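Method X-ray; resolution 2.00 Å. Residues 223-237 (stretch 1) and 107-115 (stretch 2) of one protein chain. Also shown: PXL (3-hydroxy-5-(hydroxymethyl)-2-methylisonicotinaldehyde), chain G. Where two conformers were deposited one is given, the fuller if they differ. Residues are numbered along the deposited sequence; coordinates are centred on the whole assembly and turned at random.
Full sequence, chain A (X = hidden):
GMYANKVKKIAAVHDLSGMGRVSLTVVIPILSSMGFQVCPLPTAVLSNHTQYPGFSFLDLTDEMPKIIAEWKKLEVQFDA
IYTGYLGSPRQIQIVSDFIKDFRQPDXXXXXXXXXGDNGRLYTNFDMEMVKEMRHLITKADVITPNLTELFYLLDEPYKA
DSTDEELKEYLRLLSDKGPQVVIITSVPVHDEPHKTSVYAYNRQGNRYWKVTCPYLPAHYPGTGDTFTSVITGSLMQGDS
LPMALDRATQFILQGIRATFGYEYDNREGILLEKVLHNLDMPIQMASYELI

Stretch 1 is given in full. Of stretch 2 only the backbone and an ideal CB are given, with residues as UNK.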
# COMPACT_ATOMS: atom_id res chain seq x y z
N THR A 223 -24.91 8.72 -7.29
CA THR A 223 -23.61 8.87 -7.96
C THR A 223 -23.16 10.33 -8.06
O THR A 223 -21.97 10.61 -8.11
CB THR A 223 -23.66 8.26 -9.35
OG1 THR A 223 -23.86 6.83 -9.23
CG2 THR A 223 -22.37 8.56 -10.10
N GLY A 224 -24.11 11.27 -8.06
CA GLY A 224 -23.78 12.69 -7.97
C GLY A 224 -23.14 13.06 -6.62
O GLY A 224 -22.27 13.91 -6.56
N ASP A 225 -23.58 12.41 -5.54
CA ASP A 225 -22.99 12.61 -4.26
C ASP A 225 -21.58 12.02 -4.21
O ASP A 225 -20.67 12.63 -3.65
CB ASP A 225 -23.87 12.05 -3.14
CG ASP A 225 -25.27 12.67 -3.12
OD1 ASP A 225 -25.42 13.92 -3.25
OD2 ASP A 225 -26.22 11.86 -2.99
N THR A 226 -21.38 10.87 -4.83
CA THR A 226 -20.03 10.28 -4.89
C THR A 226 -19.13 11.17 -5.73
O THR A 226 -18.01 11.51 -5.33
CB THR A 226 -20.04 8.88 -5.49
OG1 THR A 226 -20.74 8.02 -4.61
CG2 THR A 226 -18.62 8.34 -5.70
N PHE A 227 -19.62 11.57 -6.89
CA PHE A 227 -18.89 12.47 -7.77
C PHE A 227 -18.43 13.78 -7.09
O PHE A 227 -17.27 14.16 -7.16
CB PHE A 227 -19.73 12.81 -9.02
CG PHE A 227 -19.04 13.75 -9.97
CD1 PHE A 227 -18.19 13.27 -10.93
CD2 PHE A 227 -19.22 15.13 -9.87
CE1 PHE A 227 -17.51 14.16 -11.79
CE2 PHE A 227 -18.55 16.03 -10.73
CZ PHE A 227 -17.71 15.54 -11.68
N THR A 228 -19.38 14.44 -6.45
CA THR A 228 -19.12 15.75 -5.84
C THR A 228 -18.24 15.62 -4.62
O THR A 228 -17.37 16.48 -4.41
CB THR A 228 -20.46 16.56 -5.60
OG1 THR A 228 -21.16 16.63 -6.86
CG2 THR A 228 -20.16 18.00 -5.03
N SER A 229 -18.39 14.52 -3.87
CA SER A 229 -17.53 14.24 -2.70
C SER A 229 -16.05 14.07 -3.16
O SER A 229 -15.13 14.67 -2.56
CB SER A 229 -17.98 12.97 -1.97
OG SER A 229 -19.18 13.16 -1.25
N VAL A 230 -15.84 13.33 -4.25
CA VAL A 230 -14.46 13.17 -4.76
C VAL A 230 -13.92 14.48 -5.32
O VAL A 230 -12.78 14.85 -5.05
CB VAL A 230 -14.30 12.00 -5.73
CG1 VAL A 230 -12.83 11.97 -6.21
CG2 VAL A 230 -14.72 10.65 -5.04
N ILE A 231 -14.76 15.22 -6.03
CA ILE A 231 -14.35 16.54 -6.53
C ILE A 231 -13.90 17.47 -5.36
O ILE A 231 -12.84 18.09 -5.43
CB ILE A 231 -15.42 17.23 -7.40
CG1 ILE A 231 -15.63 16.43 -8.69
CG2 ILE A 231 -15.03 18.73 -7.71
CD1 ILE A 231 -14.55 16.55 -9.80
N THR A 232 -14.68 17.51 -4.30
CA THR A 232 -14.38 18.37 -3.17
C THR A 232 -13.10 17.97 -2.50
O THR A 232 -12.24 18.83 -2.25
CB THR A 232 -15.51 18.26 -2.14
OG1 THR A 232 -16.70 18.70 -2.79
CG2 THR A 232 -15.26 19.12 -0.91
N GLY A 233 -12.95 16.67 -2.20
CA GLY A 233 -11.75 16.20 -1.60
C GLY A 233 -10.51 16.46 -2.48
O GLY A 233 -9.47 16.84 -1.98
N SER A 234 -10.64 16.20 -3.78
CA SER A 234 -9.50 16.36 -4.70
C SER A 234 -9.07 17.82 -4.78
O SER A 234 -7.86 18.13 -4.74
CB SER A 234 -9.87 15.73 -6.06
OG SER A 234 -9.09 16.19 -7.14
N LEU A 235 -10.04 18.73 -4.92
CA LEU A 235 -9.72 20.19 -4.97
C LEU A 235 -9.09 20.61 -3.62
O LEU A 235 -8.10 21.32 -3.61
CB LEU A 235 -10.96 21.02 -5.30
CG LEU A 235 -11.57 20.84 -6.73
CD1 LEU A 235 -12.86 21.62 -6.88
CD2 LEU A 235 -10.52 21.25 -7.84
N MSE A 236 -9.65 20.14 -2.51
CA MSE A 236 -9.05 20.46 -1.20
C MSE A 236 -7.67 19.87 -1.00
O MSE A 236 -6.88 20.43 -0.26
CB MSE A 236 -9.96 20.02 -0.08
CG MSE A 236 -11.23 20.83 -0.04
SE MSE A 236 -12.38 20.22 1.38
CE MSE A 236 -11.51 21.14 2.84
N GLN A 237 -7.35 18.78 -1.70
CA GLN A 237 -5.97 18.27 -1.68
C GLN A 237 -5.01 19.08 -2.63
O GLN A 237 -3.84 18.78 -2.73
CB GLN A 237 -5.92 16.78 -2.01
CG GLN A 237 -6.51 15.90 -0.95
CD GLN A 237 -6.54 14.46 -1.36
OE1 GLN A 237 -6.25 14.16 -2.51
NE2 GLN A 237 -6.89 13.56 -0.43
N UNK A 107 -11.95 29.65 1.98
CA UNK A 107 -12.99 28.56 1.90
C UNK A 107 -13.34 28.09 0.48
O UNK A 107 -13.13 28.77 -0.54
CB UNK A 107 -14.28 29.04 2.56
N UNK A 108 -13.80 26.85 0.44
CA UNK A 108 -14.29 26.26 -0.77
C UNK A 108 -15.74 26.00 -0.44
O UNK A 108 -16.01 25.30 0.53
CB UNK A 108 -13.52 25.01 -1.19
N UNK A 109 -16.65 26.65 -1.16
CA UNK A 109 -18.06 26.44 -1.05
C UNK A 109 -18.49 25.63 -2.29
O UNK A 109 -18.34 26.09 -3.46
CB UNK A 109 -18.81 27.77 -0.93
N UNK A 110 -18.99 24.42 -2.02
CA UNK A 110 -19.45 23.52 -3.05
C UNK A 110 -20.93 23.26 -2.90
O UNK A 110 -21.38 22.86 -1.81
CB UNK A 110 -18.67 22.21 -3.01
N UNK A 111 -21.70 23.46 -3.97
CA UNK A 111 -23.10 23.15 -3.93
C UNK A 111 -23.39 22.20 -5.08
O UNK A 111 -23.21 22.56 -6.27
CB UNK A 111 -23.96 24.42 -4.01
N UNK A 112 -23.83 21.00 -4.72
CA UNK A 112 -24.45 20.12 -5.66
C UNK A 112 -25.94 20.52 -5.69
O UNK A 112 -26.63 20.41 -4.68
CB UNK A 112 -24.24 18.65 -5.28
N UNK A 113 -26.43 21.06 -6.82
CA UNK A 113 -27.80 21.53 -6.85
C UNK A 113 -28.81 20.37 -7.02
O UNK A 113 -29.45 20.27 -8.07
CB UNK A 113 -27.97 22.55 -7.98
N UNK A 114 -28.94 19.55 -5.98
CA UNK A 114 -29.72 18.31 -5.99
C UNK A 114 -31.22 18.63 -6.19
O UNK A 114 -31.89 19.16 -5.29
CB UNK A 114 -29.50 17.53 -4.69
N UNK A 115 -31.74 18.31 -7.39
CA UNK A 115 -33.14 18.57 -7.74
C UNK A 115 -33.86 17.43 -8.45
O UNK A 115 -35.08 17.27 -8.31
CB UNK A 115 -33.21 19.81 -8.63
OP4 PXL G . -28.08 13.42 -4.03
C5A PXL G . -29.03 12.44 -4.40
C5 PXL G . -30.01 12.24 -3.23
C6 PXL G . -29.79 12.63 -1.93
N1 PXL G . -30.69 12.45 -0.97
C2 PXL G . -31.89 11.84 -1.11
C3 PXL G . -32.23 11.35 -2.45
C4 PXL G . -31.25 11.60 -3.54
C4A PXL G . -31.42 11.13 -4.91
O4A PXL G . -32.29 10.32 -5.02
O3 PXL G . -33.40 10.77 -2.77
C2A PXL G . -32.74 11.69 0.15

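The helix 223-236 and the strand 108-111 run nearly antiparallel, their N-to-C directions 169° apart and their axes 10.0 Å apart at closest approach. That spacing leaves room for side chains, and every second position of the strand supplies one.

Position 107 lies before the strand, with no atom of the helix near its CB. Stretch 1 sets no preference here; the residue is Ser-107, whose OG finds its hydrogen bond elsewhere in the structure.

Position 108 has extended backbone angles (-117/117) and a CB that points toward the helix, yet the ideal CB is still 4.9 Å from CG of Met-236, a selenomethionine. A gap of that size, lined by Met-236, Leu-235 and the backbone of Thr-232, calls for an apolar side chain of some length: leucine, isoleucine or methionine would all be reasonable. It is Leu-108, with chi1 t and chi2 p. Its CD2 comes 3.6 Å from Met-236 CG and 4.3 Å from Leu-235 CB, so one methyl group packs against both residues.

Position 109 is out of reach of the helix, as alternation along a strand predicts. The backbone would tolerate a beta-branched residue, and Ile-109 is one.

Position 110 turns toward the helix again. Its ideal CB is only 4.0 Å from Thr-232 OG1 and 4.9 Å from Thr-228 CG2, so a compact side chain is favoured over a long one. Thr-232 OG1 already donates to Thr-228 O at 2.8 Å within the helix, which lessens the need for a polar partner. Valine, alanine or threonine could serve, and the extended backbone (-116/127) suits beta-branching. Val-110 places CG1 3.5 Å from Thr-228 CG2 and CG2 3.7 Å from Thr-232 OG1, filling the space between two successive turns.

Position 111 points away from the helix, which therefore imposes no size; the residue is Ala-111.

Position 112 follows the strand and points toward a polar end of the helix. Its ideal CB lies 4.0 Å from Thr-228 OG1 and 5.3 Å from both Asp-225 OD1 and Gly-224 O. Asparagine or serine would seem natural, and a basic group could answer the carboxylate. The deposited Asp-112 is less expected: its OD2 stands 3.9 Å from Asp-225 OD1, two like charges, and 3.4 Å from Gly-224 O, another acceptor. Water eases the arrangement. Water 2 donates to Asp-112 OD2 at 2.7 Å and to Asp-225 OD1 at 2.6 Å, bridging the two carboxylates.

Position 113 has phi -78° and a CB out of reach of the helix, so a proline is permitted by its phi; Pro-113 occupies it.

Position 114 points toward stretch 1, but with its CB beyond 5.5 Å. PXL lies nearby, its OP4 donating to Asp-225 OD2 at 2.6 Å, so a modest apolar residue could border both. Val-114 brings CG2 4.3 Å from Asp-225 OD1 and CG1 3.6 Å from PXL OP4.

Position 115 is far from the helix and unconstrained by it; it is Leu-115.

Stretch 2 (107-115) SLIVADPVL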
# COMPACT_ATOMS: atom_id res chain seq x y z
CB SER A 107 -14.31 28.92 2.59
OG SER A 107 -14.14 29.33 3.92
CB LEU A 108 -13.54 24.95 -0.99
CG LEU A 108 -13.95 24.16 -2.22
CD1 LEU A 108 -13.61 24.90 -3.49
CD2 LEU A 108 -13.32 22.79 -2.15
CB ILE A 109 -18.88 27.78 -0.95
CG1 ILE A 109 -18.31 28.71 0.14
CG2 ILE A 109 -20.35 27.49 -0.75
CD1 ILE A 109 -18.06 28.05 1.58
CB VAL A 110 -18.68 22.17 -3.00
CG1 VAL A 110 -19.17 21.20 -4.13
CG2 VAL A 110 -17.19 22.40 -3.09
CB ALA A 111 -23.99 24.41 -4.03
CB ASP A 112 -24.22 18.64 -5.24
CG ASP A 112 -24.82 17.65 -6.22
OD1 ASP A 112 -25.61 18.06 -7.14
OD2 ASP A 112 -24.54 16.41 -6.08
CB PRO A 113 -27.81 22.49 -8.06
CG PRO A 113 -26.85 21.85 -9.00
CD PRO A 113 -25.78 21.18 -8.12
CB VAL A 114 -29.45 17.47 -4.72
CG1 VAL A 114 -30.30 16.11 -4.72
CG2 VAL A 114 -27.92 17.15 -4.56
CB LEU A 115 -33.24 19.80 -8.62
CG LEU A 115 -32.81 21.15 -8.04
CD1 LEU A 115 -32.62 22.11 -9.21
CD2 LEU A 115 -33.84 21.63 -6.96
O HOH W 1 -26.49 14.36 -6.23
O HOH W 2 -23.74 15.90 -3.57
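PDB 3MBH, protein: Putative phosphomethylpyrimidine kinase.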